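Local coordinates for calcium homeostasis modulator protein 5 (Homo sapiens, PDB 7D60) that assembles into undecameric, cone-shaped large-pore channels that conduct cations and whose gating is probably regulated by membrane lipids, at the interface of chains A and B. Coordinates in Å, arbitrary orientation; residue numbers count along the deposited sequence, not the author numbering. Chains: chain A/B, Calcium homeostasis modulator protein 5.

The interface of chains A and B. Residues chain A 206, 211, 273, 276, 278; chain B 257-259, 262.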
ATOM      1  N   LYS A 206     -27.808 -51.435  20.751  1.00 36.32           N
ATOM      2  CA  LYS A 206     -28.724 -52.406  20.168  1.00 36.32           C
ATOM      3  C   LYS A 206     -28.456 -52.660  18.694  1.00 36.32           C
ATOM      4  O   LYS A 206     -28.865 -53.700  18.175  1.00 36.32           O
ATOM      5  CB  LYS A 206     -30.166 -51.938  20.345  1.00 36.32           C
ATOM      6  CG  LYS A 206     -30.638 -51.941  21.775  1.00 36.32           C
ATOM      7  CD  LYS A 206     -30.697 -53.350  22.310  1.00 36.32           C
ATOM      8  CE  LYS A 206     -31.519 -53.419  23.579  1.00 36.32           C
ATOM      9  NZ  LYS A 206     -30.758 -54.048  24.690  1.00 36.32           N
ATOM     10  N   GLN A 211     -25.820 -49.696  10.927  1.00 27.18           N
ATOM     11  CA  GLN A 211     -27.170 -49.211  11.171  1.00 27.18           C
ATOM     12  C   GLN A 211     -27.169 -47.966  12.044  1.00 27.18           C
ATOM     13  O   GLN A 211     -28.069 -47.133  11.930  1.00 27.18           O
ATOM     14  CB  GLN A 211     -28.007 -50.308  11.814  1.00 27.18           C
ATOM     15  CG  GLN A 211     -29.479 -50.130  11.631  1.00 27.18           C
ATOM     16  CD  GLN A 211     -30.270 -51.280  12.183  1.00 27.18           C
ATOM     17  OE1 GLN A 211     -29.709 -52.247  12.681  1.00 27.18           O
ATOM     18  NE2 GLN A 211     -31.585 -51.184  12.102  1.00 27.18           N
ATOM     19  N   GLN A 273     -35.512 -53.934  17.906  1.00 52.12           N
ATOM     20  CA  GLN A 273     -35.010 -54.572  16.699  1.00 52.12           C
ATOM     21  C   GLN A 273     -36.053 -55.426  15.991  1.00 52.12           C
ATOM     22  O   GLN A 273     -35.811 -55.848  14.858  1.00 52.12           O
ATOM     23  CB  GLN A 273     -33.777 -55.417  17.026  1.00 52.12           C
ATOM     24  CG  GLN A 273     -34.060 -56.679  17.806  1.00 52.12           C
ATOM     25  CD  GLN A 273     -32.857 -57.145  18.598  1.00 52.12           C
ATOM     26  OE1 GLN A 273     -31.986 -56.351  18.955  1.00 52.12           O
ATOM     27  NE2 GLN A 273     -32.797 -58.441  18.870  1.00 52.12           N
ATOM     28  N   GLN A 276     -38.108 -51.911  13.420  1.00 41.53           N
ATOM     29  CA  GLN A 276     -37.037 -50.925  13.498  1.00 41.53           C
ATOM     30  C   GLN A 276     -37.566 -49.565  13.060  1.00 41.53           C
ATOM     31  O   GLN A 276     -37.766 -49.307  11.872  1.00 41.53           O
ATOM     32  CB  GLN A 276     -35.834 -51.370  12.673  1.00 41.53           C
ATOM     33  CG  GLN A 276     -36.148 -52.038  11.349  1.00 41.53           C
ATOM     34  CD  GLN A 276     -34.956 -52.766  10.782  1.00 41.53           C
ATOM     35  OE1 GLN A 276     -34.041 -53.137  11.511  1.00 41.53           O
ATOM     36  NE2 GLN A 276     -34.952 -52.961   9.470  1.00 41.53           N
ATOM     37  N   TYR A 278     -36.731 -45.370  13.488  1.00 31.13           N
ATOM     38  CA  TYR A 278     -35.566 -44.538  13.736  1.00 31.13           C
ATOM     39  C   TYR A 278     -35.892 -43.238  14.452  1.00 31.13           C
ATOM     40  O   TYR A 278     -34.976 -42.467  14.746  1.00 31.13           O
ATOM     41  CB  TYR A 278     -34.848 -44.251  12.420  1.00 31.13           C
ATOM     42  CG  TYR A 278     -34.320 -45.499  11.768  1.00 31.13           C
ATOM     43  CD1 TYR A 278     -33.191 -46.134  12.262  1.00 31.13           C
ATOM     44  CD2 TYR A 278     -34.959 -46.057  10.678  1.00 31.13           C
ATOM     45  CE1 TYR A 278     -32.712 -47.281  11.680  1.00 31.13           C
ATOM     46  CE2 TYR A 278     -34.489 -47.201  10.092  1.00 31.13           C
ATOM     47  CZ  TYR A 278     -33.366 -47.809  10.598  1.00 31.13           C
ATOM     48  OH  TYR A 278     -32.895 -48.952  10.010  1.00 31.13           O
TER
ATOM     49  N   PRO B 257     -33.609 -52.807   4.411  1.00 35.74           N
ATOM     50  CA  PRO B 257     -33.031 -54.109   4.762  1.00 35.74           C
ATOM     51  C   PRO B 257     -33.413 -54.533   6.170  1.00 35.74           C
ATOM     52  O   PRO B 257     -33.614 -53.707   7.058  1.00 35.74           O
ATOM     53  CB  PRO B 257     -31.521 -53.880   4.636  1.00 35.74           C
ATOM     54  CG  PRO B 257     -31.333 -52.428   4.499  1.00 35.74           C
ATOM     55  CD  PRO B 257     -32.581 -51.868   3.936  1.00 35.74           C
ATOM     56  N   THR B 258     -33.517 -55.843   6.365  1.00 35.83           N
ATOM     57  CA  THR B 258     -33.949 -56.385   7.641  1.00 35.83           C
ATOM     58  C   THR B 258     -32.835 -56.275   8.677  1.00 35.83           C
ATOM     59  O   THR B 258     -31.719 -55.841   8.388  1.00 35.83           O
ATOM     60  CB  THR B 258     -34.378 -57.841   7.488  1.00 35.83           C
ATOM     61  OG1 THR B 258     -33.312 -58.592   6.903  1.00 35.83           O
ATOM     62  CG2 THR B 258     -35.593 -57.942   6.599  1.00 35.83           C
ATOM     63  N   PHE B 259     -33.146 -56.686   9.905  1.00 35.45           N
ATOM     64  CA  PHE B 259     -32.151 -56.620  10.966  1.00 35.45           C
ATOM     65  C   PHE B 259     -31.067 -57.668  10.784  1.00 35.45           C
ATOM     66  O   PHE B 259     -29.914 -57.430  11.150  1.00 35.45           O
ATOM     67  CB  PHE B 259     -32.813 -56.781  12.332  1.00 35.45           C
ATOM     68  CG  PHE B 259     -31.879 -56.566  13.479  1.00 35.45           C
ATOM     69  CD1 PHE B 259     -31.350 -55.313  13.729  1.00 35.45           C
ATOM     70  CD2 PHE B 259     -31.516 -57.618  14.300  1.00 35.45           C
ATOM     71  CE1 PHE B 259     -30.482 -55.111  14.777  1.00 35.45           C
ATOM     72  CE2 PHE B 259     -30.646 -57.423  15.350  1.00 35.45           C
ATOM     73  CZ  PHE B 259     -30.130 -56.167  15.588  1.00 35.45           C
ATOM     74  N   TRP B 262     -28.599 -56.169   8.252  1.00 27.95           N
ATOM     75  CA  TRP B 262     -27.785 -55.081   8.783  1.00 27.95           C
ATOM     76  C   TRP B 262     -26.633 -55.616   9.618  1.00 27.95           C
ATOM     77  O   TRP B 262     -25.526 -55.073   9.578  1.00 27.95           O
ATOM     78  CB  TRP B 262     -28.638 -54.148   9.635  1.00 27.95           C
ATOM     79  CG  TRP B 262     -29.398 -53.070   8.931  1.00 27.95           C
ATOM     80  CD1 TRP B 262     -30.746 -52.937   8.882  1.00 27.95           C
ATOM     81  CD2 TRP B 262     -28.862 -51.941   8.239  1.00 27.95           C
ATOM     82  NE1 TRP B 262     -31.090 -51.819   8.182  1.00 27.95           N
ATOM     83  CE2 TRP B 262     -29.949 -51.185   7.777  1.00 27.95           C
ATOM     84  CE3 TRP B 262     -27.572 -51.504   7.953  1.00 27.95           C
ATOM     85  CZ2 TRP B 262     -29.787 -50.019   7.051  1.00 27.95           C
ATOM     86  CZ3 TRP B 262     -27.415 -50.349   7.229  1.00 27.95           C
ATOM     87  CH2 TRP B 262     -28.514 -49.618   6.787  1.00 27.95           C
TER
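In the undecameric channel formed by CALHM5, a member of the CALHM family, neighbouring subunits meet through their cytoplasmic C-terminal regions, and in this patch two aromatic residues of the short helix 259-264 of chain B pack against glutamines of chain A. The principle illustrated is that a glutamine can present a flat amide and an aliphatic stem to a ring at the same time. A:Gln211, near the start of helix 209-246, shows it best. With CG anti to the backbone N and the chain extended beyond it, its amide lies almost parallel to the indole of B:Trp262, the planes 6° apart, and CD of A:Gln211 lies 3.7 Å from CD1 of B:Trp262. CG of A:Gln211 sits over the five-membered ring of B:Trp262, 3.9 Å from its centroid, in a CH-pi contact. CG of B:Pro257 lies against the opposite face, toward the rim, so the indole is held between proline and glutamine. An alanine in place of B:Trp262 would probably leave the amide and stem of A:Gln211 without their stacking surface and loosen this part of the interface.

At B:Phe259 the same contact is more centred. Its CG is anti to the backbone N, and CB of A:Gln273 stands over the centre of the phenyl ring of B:Phe259, 3.8 Å from the centroid. The amide of A:Gln273 is turned 22° from that ring, while OE1 of A:Gln211 meets the rim of B:Phe259, 3.6 Å from CD1.

A:Gln276 supplies a hydrogen bond across the patch; its CG takes the crowded position between the backbone N and the carbonyl carbon (chi1 39°) and the chain then extends to NE2, which donates to the backbone O of B:Pro257 at 2.9 Å. The carbonyl is met in its plane and the acceptor lies close to the amide plane, although the angle at the hydrogen is bent. Within chain A, weak hydrogen bonds from NE2 of A:Gln211 to OE1 of A:Gln276 (3.2 Å) and to the phenolic OH of A:Tyr278 (3.3 Å) may help fix the rotation of the stacked amide.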